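Local coordinates for protein ribulose-bisphosphate carboxylase (Alicyclobacillus acidocaldarius subsp. acidocaldarius, PDB 4NAS) that belongs to the ribulose-bisphosphate carboxylase large-chain family, joining an N-terminal domain to a TIM-barrel domain in which calcium is bound, at residues L239-V244 with V262-H267; A297-F302 with P331-P336; L37-W42 with S51-H56; G58-I63 with I78-P83. One frame throughout, in Å; residues are numbered along the deposited sequence.

Contact 1: residues L239-V244 with V262-H267; sequences LLVNVV and VPILAH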
# COMPACT_ATOMS: atom_id res chain seq x y z
N LEU B 239 -16.35 -5.89 11.51
CA LEU B 239 -14.98 -5.43 11.69
C LEU B 239 -14.70 -4.24 10.75
O LEU B 239 -14.87 -4.34 9.53
CB LEU B 239 -14.00 -6.57 11.40
CG LEU B 239 -14.21 -7.90 12.13
CD1 LEU B 239 -13.14 -8.91 11.72
CD2 LEU B 239 -14.22 -7.74 13.64
N LEU B 240 -14.28 -3.13 11.35
CA LEU B 240 -13.80 -1.96 10.62
C LEU B 240 -12.33 -2.21 10.25
O LEU B 240 -11.50 -2.43 11.13
CB LEU B 240 -13.92 -0.71 11.51
CG LEU B 240 -13.38 0.60 10.92
CD1 LEU B 240 -14.04 0.86 9.57
CD2 LEU B 240 -13.57 1.81 11.87
N VAL B 241 -12.03 -2.25 8.96
CA VAL B 241 -10.66 -2.54 8.57
C VAL B 241 -10.14 -1.44 7.66
O VAL B 241 -10.77 -1.11 6.64
CB VAL B 241 -10.55 -3.92 7.85
CG1 VAL B 241 -9.09 -4.23 7.52
CG2 VAL B 241 -11.11 -5.02 8.72
N ASN B 242 -9.01 -0.87 8.06
CA ASN B 242 -8.22 0.00 7.19
C ASN B 242 -7.45 -0.82 6.15
O ASN B 242 -6.25 -1.09 6.28
CB ASN B 242 -7.27 0.83 8.02
CG ASN B 242 -8.01 1.82 8.91
OD1 ASN B 242 -8.78 2.66 8.41
ND2 ASN B 242 -7.81 1.71 10.22
N VAL B 243 -8.17 -1.20 5.12
CA VAL B 243 -7.65 -2.21 4.18
C VAL B 243 -6.32 -1.84 3.53
O VAL B 243 -5.36 -2.66 3.48
CB VAL B 243 -8.69 -2.50 3.10
CG1 VAL B 243 -8.18 -3.60 2.18
CG2 VAL B 243 -10.00 -2.91 3.78
N VAL B 244 -6.25 -0.63 3.01
CA VAL B 244 -5.05 -0.20 2.30
C VAL B 244 -3.84 -0.08 3.25
O VAL B 244 -2.70 -0.36 2.86
CB VAL B 244 -5.28 1.13 1.50
CG1 VAL B 244 -3.97 1.62 0.79
CG2 VAL B 244 -6.40 0.94 0.47
N VAL B 262 -18.05 -12.61 10.77
CA VAL B 262 -18.56 -11.28 10.97
C VAL B 262 -18.30 -10.47 9.68
O VAL B 262 -17.28 -10.67 9.02
CB VAL B 262 -17.81 -10.65 12.15
CG1 VAL B 262 -16.32 -10.82 11.96
CG2 VAL B 262 -18.16 -9.20 12.32
N PRO B 263 -19.23 -9.56 9.31
CA PRO B 263 -18.96 -8.78 8.09
C PRO B 263 -17.75 -7.87 8.20
O PRO B 263 -17.40 -7.41 9.30
CB PRO B 263 -20.23 -7.93 7.94
CG PRO B 263 -21.31 -8.73 8.62
CD PRO B 263 -20.62 -9.42 9.77
N ILE B 264 -17.09 -7.61 7.07
CA ILE B 264 -16.00 -6.65 7.03
C ILE B 264 -16.48 -5.27 6.51
O ILE B 264 -17.15 -5.16 5.49
CB ILE B 264 -14.82 -7.19 6.15
CG1 ILE B 264 -14.22 -8.44 6.82
CG2 ILE B 264 -13.80 -6.07 5.87
CD1 ILE B 264 -13.25 -9.21 5.93
N LEU B 265 -16.12 -4.23 7.24
CA LEU B 265 -16.45 -2.87 6.84
C LEU B 265 -15.14 -2.22 6.37
O LEU B 265 -14.30 -1.81 7.19
CB LEU B 265 -17.11 -2.11 8.01
CG LEU B 265 -17.28 -0.58 7.91
CD1 LEU B 265 -18.28 -0.21 6.80
CD2 LEU B 265 -17.74 0.04 9.28
N ALA B 266 -14.96 -2.17 5.06
CA ALA B 266 -13.75 -1.60 4.46
C ALA B 266 -13.67 -0.07 4.51
O ALA B 266 -14.48 0.65 3.88
CB ALA B 266 -13.60 -2.07 3.07
N HIS B 267 -12.67 0.45 5.22
CA HIS B 267 -12.51 1.91 5.30
C HIS B 267 -11.42 2.35 4.31
O HIS B 267 -10.42 1.68 4.18
CB HIS B 267 -12.18 2.37 6.74
CG HIS B 267 -12.18 3.87 6.90
ND1 HIS B 267 -11.12 4.66 6.49
CD2 HIS B 267 -13.14 4.72 7.34
CE1 HIS B 267 -11.42 5.93 6.70
NE2 HIS B 267 -12.64 6.00 7.20
O HOH W 1 -7.84 1.76 4.37

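Contact 2: residues A297-F302 with P331-P336; sequences ADIGIF and PVLPAP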
# COMPACT_ATOMS: atom_id res chain seq x y z
N ALA B 297 -14.56 -7.24 1.29
CA ALA B 297 -15.36 -6.23 1.99
C ALA B 297 -16.84 -6.56 1.80
O ALA B 297 -17.28 -6.90 0.70
CB ALA B 297 -15.07 -4.90 1.43
N ASP B 298 -17.61 -6.50 2.87
CA ASP B 298 -19.05 -6.67 2.71
C ASP B 298 -19.73 -5.32 2.56
O ASP B 298 -20.83 -5.21 2.02
CB ASP B 298 -19.63 -7.44 3.88
CG ASP B 298 -19.04 -8.82 4.01
OD1 ASP B 298 -19.44 -9.69 3.22
OD2 ASP B 298 -18.18 -9.03 4.89
N ILE B 299 -19.07 -4.29 3.09
CA ILE B 299 -19.53 -2.92 2.98
C ILE B 299 -18.34 -2.10 2.60
O ILE B 299 -17.26 -2.22 3.21
CB ILE B 299 -20.10 -2.39 4.33
CG1 ILE B 299 -21.24 -3.28 4.82
CG2 ILE B 299 -20.61 -0.96 4.15
CD1 ILE B 299 -21.62 -3.02 6.26
N GLY B 300 -18.51 -1.23 1.61
CA GLY B 300 -17.39 -0.44 1.14
C GLY B 300 -17.67 1.05 1.28
O GLY B 300 -18.64 1.55 0.72
N ILE B 301 -16.81 1.75 2.02
CA ILE B 301 -16.92 3.18 2.26
C ILE B 301 -16.03 3.89 1.24
O ILE B 301 -14.89 3.49 1.04
CB ILE B 301 -16.40 3.52 3.68
CG1 ILE B 301 -17.23 2.82 4.76
CG2 ILE B 301 -16.28 5.05 3.88
CD1 ILE B 301 -16.64 2.94 6.17
N PHE B 302 -16.55 4.91 0.57
CA PHE B 302 -15.79 5.65 -0.45
C PHE B 302 -16.34 7.08 -0.49
O PHE B 302 -17.47 7.32 -0.02
CB PHE B 302 -15.90 4.95 -1.84
CG PHE B 302 -17.31 4.73 -2.31
CD1 PHE B 302 -18.00 3.58 -1.94
CD2 PHE B 302 -17.97 5.68 -3.09
CE1 PHE B 302 -19.32 3.38 -2.35
CE2 PHE B 302 -19.30 5.49 -3.50
CZ PHE B 302 -19.98 4.34 -3.13
N PRO B 331 -22.18 -9.39 -4.15
CA PRO B 331 -22.13 -7.92 -4.29
C PRO B 331 -21.91 -7.24 -2.94
O PRO B 331 -22.20 -7.79 -1.87
CB PRO B 331 -23.51 -7.58 -4.85
CG PRO B 331 -24.38 -8.64 -4.29
CD PRO B 331 -23.56 -9.89 -4.30
N VAL B 332 -21.39 -6.02 -3.00
CA VAL B 332 -20.96 -5.29 -1.82
C VAL B 332 -21.90 -4.11 -1.62
O VAL B 332 -22.36 -3.52 -2.59
CB VAL B 332 -19.53 -4.76 -2.01
CG1 VAL B 332 -19.06 -3.97 -0.78
CG2 VAL B 332 -18.59 -5.92 -2.33
N LEU B 333 -22.17 -3.76 -0.36
CA LEU B 333 -22.98 -2.59 -0.04
C LEU B 333 -22.13 -1.33 -0.11
O LEU B 333 -21.10 -1.25 0.54
CB LEU B 333 -23.57 -2.71 1.38
CG LEU B 333 -24.85 -3.50 1.61
CD1 LEU B 333 -24.99 -3.84 3.10
CD2 LEU B 333 -26.06 -2.69 1.13
N PRO B 334 -22.53 -0.36 -0.92
CA PRO B 334 -21.82 0.93 -0.94
C PRO B 334 -22.22 1.83 0.23
O PRO B 334 -23.42 1.97 0.58
CB PRO B 334 -22.25 1.55 -2.27
CG PRO B 334 -23.56 0.91 -2.58
CD PRO B 334 -23.54 -0.46 -1.99
N ALA B 335 -21.21 2.44 0.83
CA ALA B 335 -21.43 3.37 1.94
C ALA B 335 -20.74 4.71 1.63
O ALA B 335 -19.67 5.01 2.17
CB ALA B 335 -20.90 2.77 3.22
N PRO B 336 -21.34 5.50 0.73
CA PRO B 336 -20.68 6.73 0.30
C PRO B 336 -20.67 7.75 1.43
O PRO B 336 -21.64 7.88 2.19
CB PRO B 336 -21.53 7.18 -0.90
CG PRO B 336 -22.87 6.53 -0.70
CD PRO B 336 -22.61 5.25 0.02

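Contact 3: residues L37-W42 with S51-H56; sequences LTIGTW and SEVAKH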
# COMPACT_ATOMS: atom_id res chain seq x y z
N LEU B 37 8.06 -7.79 -17.96
CA LEU B 37 7.26 -8.05 -16.77
C LEU B 37 6.59 -9.43 -16.79
O LEU B 37 5.72 -9.71 -15.97
CB LEU B 37 6.19 -6.97 -16.59
CG LEU B 37 6.74 -5.56 -16.42
CD1 LEU B 37 5.61 -4.57 -16.21
CD2 LEU B 37 7.75 -5.51 -15.27
N THR B 38 6.99 -10.28 -17.73
CA THR B 38 6.46 -11.63 -17.76
C THR B 38 7.58 -12.68 -17.75
O THR B 38 7.84 -13.29 -16.71
CB THR B 38 5.51 -11.84 -18.95
OG1 THR B 38 6.19 -11.54 -20.17
CG2 THR B 38 4.29 -10.92 -18.80
N ILE B 39 8.23 -12.87 -18.90
CA ILE B 39 9.35 -13.80 -19.00
C ILE B 39 10.69 -13.14 -18.71
O ILE B 39 11.72 -13.82 -18.63
CB ILE B 39 9.42 -14.47 -20.40
CG1 ILE B 39 9.53 -13.41 -21.51
CG2 ILE B 39 8.20 -15.34 -20.61
CD1 ILE B 39 10.16 -13.96 -22.82
N GLY B 40 10.68 -11.82 -18.56
CA GLY B 40 11.91 -11.09 -18.30
C GLY B 40 12.66 -10.82 -19.58
O GLY B 40 12.77 -9.67 -20.01
N THR B 41 13.16 -11.88 -20.20
CA THR B 41 13.80 -11.79 -21.50
C THR B 41 13.83 -13.16 -22.17
O THR B 41 13.67 -14.19 -21.51
CB THR B 41 15.24 -11.25 -21.41
OG1 THR B 41 15.87 -11.36 -22.70
CG2 THR B 41 16.04 -12.05 -20.42
N TRP B 42 14.02 -13.17 -23.48
CA TRP B 42 14.15 -14.43 -24.20
C TRP B 42 15.48 -15.05 -23.86
O TRP B 42 16.48 -14.36 -23.71
CB TRP B 42 13.96 -14.22 -25.70
CG TRP B 42 12.53 -13.89 -26.03
CD1 TRP B 42 12.02 -12.66 -26.32
CD2 TRP B 42 11.43 -14.80 -26.04
NE1 TRP B 42 10.67 -12.75 -26.54
CE2 TRP B 42 10.28 -14.05 -26.37
CE3 TRP B 42 11.30 -16.17 -25.81
CZ2 TRP B 42 9.01 -14.63 -26.47
CZ3 TRP B 42 10.04 -16.75 -25.92
CH2 TRP B 42 8.92 -15.98 -26.25
N SER B 51 8.92 -22.37 -27.66
CA SER B 51 7.48 -22.46 -27.87
C SER B 51 6.72 -22.62 -26.55
O SER B 51 5.63 -22.07 -26.37
CB SER B 51 7.17 -23.63 -28.82
OG SER B 51 5.77 -23.78 -29.03
N GLU B 52 7.30 -23.37 -25.62
CA GLU B 52 6.69 -23.62 -24.32
C GLU B 52 6.80 -22.38 -23.42
O GLU B 52 5.84 -22.03 -22.71
CB GLU B 52 7.35 -24.82 -23.65
N VAL B 53 7.97 -21.74 -23.46
CA VAL B 53 8.22 -20.52 -22.69
C VAL B 53 7.33 -19.39 -23.21
O VAL B 53 6.86 -18.54 -22.43
CB VAL B 53 9.72 -20.10 -22.76
CG1 VAL B 53 9.95 -18.74 -22.13
CG2 VAL B 53 10.59 -21.15 -22.06
N ALA B 54 7.09 -19.40 -24.52
CA ALA B 54 6.29 -18.39 -25.19
C ALA B 54 4.93 -18.19 -24.53
O ALA B 54 4.42 -17.07 -24.47
CB ALA B 54 6.12 -18.74 -26.67
N LYS B 55 4.36 -19.28 -24.03
CA LYS B 55 3.05 -19.23 -23.39
C LYS B 55 3.06 -18.45 -22.08
O LYS B 55 2.01 -18.09 -21.57
CB LYS B 55 2.50 -20.65 -23.17
CG LYS B 55 2.68 -21.19 -21.75
CD LYS B 55 1.39 -21.82 -21.23
CE LYS B 55 1.25 -21.63 -19.72
NZ LYS B 55 -0.07 -22.13 -19.22
N HIS B 56 4.25 -18.18 -21.54
CA HIS B 56 4.40 -17.37 -20.34
C HIS B 56 4.67 -15.91 -20.68
O HIS B 56 4.77 -15.05 -19.79
CB HIS B 56 5.52 -17.91 -19.45
CG HIS B 56 5.18 -19.18 -18.74
ND1 HIS B 56 4.53 -19.20 -17.52
CD2 HIS B 56 5.39 -20.48 -19.07
CE1 HIS B 56 4.36 -20.45 -17.14
NE2 HIS B 56 4.87 -21.25 -18.06

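Contact 4: residues G58-I63 with I78-P83; sequences GRVEGI and IDIAYP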
# COMPACT_ATOMS: atom_id res chain seq x y z
N GLY B 58 4.13 -12.08 -22.13
CA GLY B 58 3.06 -11.10 -22.26
C GLY B 58 2.90 -10.60 -23.69
O GLY B 58 3.68 -10.98 -24.57
N ARG B 59 1.87 -9.79 -23.93
CA ARG B 59 1.64 -9.23 -25.26
C ARG B 59 1.04 -7.83 -25.19
O ARG B 59 0.36 -7.49 -24.22
CB ARG B 59 0.74 -10.14 -26.11
CG ARG B 59 0.19 -11.34 -25.36
CD ARG B 59 -1.02 -11.96 -26.04
NE ARG B 59 -1.60 -12.98 -25.19
CZ ARG B 59 -2.77 -12.87 -24.56
NH1 ARG B 59 -3.21 -13.86 -23.80
NH2 ARG B 59 -3.51 -11.78 -24.71
N VAL B 60 1.32 -7.02 -26.20
CA VAL B 60 0.74 -5.69 -26.31
C VAL B 60 -0.60 -5.82 -27.02
O VAL B 60 -0.67 -6.29 -28.15
CB VAL B 60 1.66 -4.74 -27.09
CG1 VAL B 60 0.97 -3.41 -27.28
CG2 VAL B 60 2.99 -4.55 -26.36
N GLU B 61 -1.68 -5.42 -26.34
CA GLU B 61 -3.03 -5.59 -26.90
C GLU B 61 -3.52 -4.36 -27.64
O GLU B 61 -4.33 -4.46 -28.56
CB GLU B 61 -4.02 -5.99 -25.80
CG GLU B 61 -3.73 -7.34 -25.15
CD GLU B 61 -4.17 -8.52 -26.00
OE1 GLU B 61 -5.28 -9.03 -25.76
OE2 GLU B 61 -3.40 -8.94 -26.89
N GLY B 62 -3.03 -3.19 -27.24
CA GLY B 62 -3.41 -1.96 -27.92
C GLY B 62 -2.62 -0.74 -27.48
O GLY B 62 -2.19 -0.64 -26.32
N ILE B 63 -2.42 0.17 -28.42
CA ILE B 63 -1.80 1.47 -28.15
C ILE B 63 -2.68 2.56 -28.73
O ILE B 63 -2.97 2.55 -29.92
CB ILE B 63 -0.42 1.59 -28.82
CG1 ILE B 63 0.50 0.43 -28.39
CG2 ILE B 63 0.20 2.94 -28.51
CD1 ILE B 63 1.94 0.66 -28.72
N ILE B 78 -2.04 2.34 -23.22
CA ILE B 78 -1.45 1.11 -23.70
C ILE B 78 -2.15 -0.00 -22.96
O ILE B 78 -2.40 0.15 -21.76
CB ILE B 78 0.04 1.08 -23.38
CG1 ILE B 78 0.77 2.14 -24.22
CG2 ILE B 78 0.62 -0.29 -23.64
CD1 ILE B 78 2.19 2.34 -23.82
N ASP B 79 -2.50 -1.08 -23.66
CA ASP B 79 -3.07 -2.27 -23.02
C ASP B 79 -2.03 -3.39 -23.06
O ASP B 79 -1.51 -3.69 -24.14
CB ASP B 79 -4.34 -2.75 -23.75
CG ASP B 79 -5.47 -1.72 -23.76
OD1 ASP B 79 -5.57 -0.90 -22.83
OD2 ASP B 79 -6.28 -1.76 -24.71
N ILE B 80 -1.73 -4.00 -21.91
CA ILE B 80 -0.78 -5.12 -21.86
C ILE B 80 -1.47 -6.37 -21.28
O ILE B 80 -2.18 -6.28 -20.27
CB ILE B 80 0.46 -4.79 -20.99
CG1 ILE B 80 1.17 -3.52 -21.48
CG2 ILE B 80 1.43 -5.96 -20.95
CD1 ILE B 80 1.70 -3.62 -22.92
N ALA B 81 -1.29 -7.52 -21.93
CA ALA B 81 -1.83 -8.79 -21.44
C ALA B 81 -0.76 -9.61 -20.68
O ALA B 81 0.29 -9.93 -21.25
CB ALA B 81 -2.41 -9.61 -22.58
N TYR B 82 -1.05 -9.92 -19.42
CA TYR B 82 -0.16 -10.71 -18.56
C TYR B 82 -0.76 -12.08 -18.30
O TYR B 82 -1.78 -12.18 -17.61
CB TYR B 82 0.05 -10.02 -17.20
CG TYR B 82 0.65 -8.64 -17.29
CD1 TYR B 82 -0.16 -7.53 -17.50
CD2 TYR B 82 2.02 -8.44 -17.16
CE1 TYR B 82 0.37 -6.27 -17.59
CE2 TYR B 82 2.56 -7.16 -17.23
CZ TYR B 82 1.72 -6.08 -17.45
OH TYR B 82 2.19 -4.80 -17.54
N PRO B 83 -0.14 -13.13 -18.83
CA PRO B 83 -0.68 -14.49 -18.72
C PRO B 83 -0.92 -14.83 -17.27
O PRO B 83 -0.07 -14.55 -16.43
CB PRO B 83 0.45 -15.36 -19.28
CG PRO B 83 1.19 -14.47 -20.22
CD PRO B 83 1.12 -13.08 -19.60

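Contact 1: residues L239-V244 with V262-H267
Two neighbouring parallel strands of the TIM barrel meet here: Leu-239 to Val-241 run beside Ile-264 to Ala-266. Their axes are inclined by 31°. Four backbone hydrogen bonds join the segments: Leu-239 N to Pro-263 O, Leu-265 N to Leu-239 O (2.6 Å), Val-241 N to Leu-265 O, and His-267 N to Val-241 O. On the face of Leu-239 and Val-241, Leu-239 CG lies 3.6 Å from Val-262 CG1, the side chains crossing at about a right angle. Val-243 CG2 packs on Ala-266 CB at 3.8 Å. Helices 221-233 and 248-256 cover this face. On the other face, Leu-240 CD1 touches Leu-265 CD2 at 3.8 Å and His-267 CB at 3.7 Å. Asn-242 OD1 stands 3.6 Å from His-267 ND1, with amide and ring planes 79° apart. That ring nitrogen is hydrogen-bonded to Ala-269 N, while the buried OD1 has no polar partner. A water takes a bond from Val-244 N and gives one to His-267 O (2.6 Å). The His-267 side chain lies about 5 Å from a calcium ion and touches Glu-179, a calcium ligand. A site at the C-terminal ends of the parallel strands is characteristic of TIM barrels.

Contact 2: residues A297-F302 with P331-P336
Val-332 is the first residue of the second segment to touch the first, against Ala-297 and Asp-298, just before strand 333-337 joins strand 299-303 in a beta-alpha-beta unit of the TIM barrel. The linking element is helix 313-324. The two branches of Val-332 take different carbonyls: CG2 lies 3.4 Å from Ala-297 O, while CG1 lies 3.5 Å from Asp-298 O. Ala-297 O is buried and finds no polar partner in the model. Leu-333 comes next. Its N gives a hydrogen bond to Asp-298 O, and its O takes a nearly straight one from Gly-300 N at 2.8 Å. Its side chain runs beside that of Ile-299, pointing the same way, with Leu-333 CD1 4.2 Å from Ile-299 CG1. Helix 129-137 also touches Leu-333. Pro-334 has no N-H to give and turns its ring to the opposite face, beside Phe-302. Ala-335 N then bonds to Gly-300 O at 2.7 Å. Its CB meets two isoleucines, with Ile-299 CG2 at 3.9 Å and Ile-301 CG1 at 4.0 Å. Ala-335 O also accepts a bond from Asn-359 ND2. Pro-336 completes the walk. The Phe-302 ring, its CG set between the backbone N and the carbonyl carbon (chi1 55°), has Pro-336 CA over the centre of one face, while Pro-334 CB meets its edge in plane, 3.5 Å from Phe-302 CE1.

Contact 3: residues L37-W42 with S51-H56
Ile-39 reaches from the loop after helix 26-36 to the end of helix 47-54, where Val-53 and His-56 receive it. Its CB points toward that segment and sends out two branches. The short branch makes the contact. Ile-39 CG2 lies 3.5 Å from His-56 O and also touches His-56 CB and Val-53 CG1. The longer branch starts with CG1 between the backbone N and the carbonyl carbon (chi1 58°). It ends in CD1, which sits over the centre of one face of the Trp-42 ring system, 3.5 Å above its plane. Trp-42 in turn meets the helix with its far end. Trp-42 CH2 is 3.7 Å from Ala-54 CA, and Ala-54 CB lies at the ring edge, in plane. Val-53 CG1 approaches the same indole obliquely. At the start of the loop, Thr-38 CB comes 3.4 Å from His-56 O. Thr-38 OG1 is turned to other partners, among them Ala-34 O. The His-56 ring leads away from the loop. Its ND1 is hydrogen-bonded to Asn-86 OD1, and its NE2 to Tyr-186 OH of the second subunit. That subunit also packs on Ile-39 and Val-53, so this corner of the N-terminal domain forms part of the dimer interface. No hydrogen bond crosses between the two segments. Between them the contact is van der Waals packing, partly of methyl and methine carbons against the His-56 carbonyl oxygen. Thr-38 ties the loop to the surrounding fold, while His-56 ties the segment after the helix to Asn-86 and to the partner chain.

Contact 4: residues G58-I63 with I78-P83
A classic beta bulge sets this antiparallel pair apart: Glu-61 and Gly-62 both face Asp-79. Asp-79 O takes a hydrogen bond from Glu-61 N at 2.8 Å, the donor standing 36° out of the carbonyl plane. A second, weak one comes from Gly-62 N at 3.5 Å. The register shifts by one residue there, between the strands of the hairpin 59-68 and 73-83. Regular pairing holds on both sides of the bulge. Arg-59 and Ala-81 exchange two backbone bonds, and Asp-79 N gives one to Gly-62 O at 2.7 Å. On one face Val-60 CG2 meets Ile-80 CD1 at 3.8 Å, and Ile-63 packs loosely on Ile-78. Helix 26-36 lies against Val-60 and Ile-63. The other face is more polar. Glu-61 CG lies 3.7 Å from Ala-81 CB, and its chain bends at the next bond (chi2 -79°). Glu-61 OE1 forms a salt bridge with Arg-59 NH2 at 3.4 Å. The Arg-59 guanidinium is modelled over Ala-81 CB, but its exact placing is doubtful, since chi1 is nearly eclipsed (5°). Asp-79 OD2 forms a salt bridge with Arg-64 NH1, further along the partner strand, and OD1 is bonded to Thr-16 OG1 on the neighbouring strand 12-22. The long, solvent-side pair of Arg-59 and Glu-61 thus probably adds little beside the backbone bonds and the apolar face packed on the helix.

From the N terminus, contact 3 comes first and folds the loop after helix 26-36 back onto the end of helix 47-54. Contact 4 follows at once and closes the hairpin that ends at residue 83. The two touch: Thr-38 OG1 bonds to Gly-58 N, so loop, helix and sheet of the N-terminal domain join at one place. Much later, contact 1 closes the crossover through helix 248-256, and contact 2 closes the next but one, through helix 313-324. These two share one barrel sheet, where strands 264-267 and 299-303 are neighbours. All four run in series, and none nests or crosses. The centres of contacts 1 and 3 are about 38 Å apart.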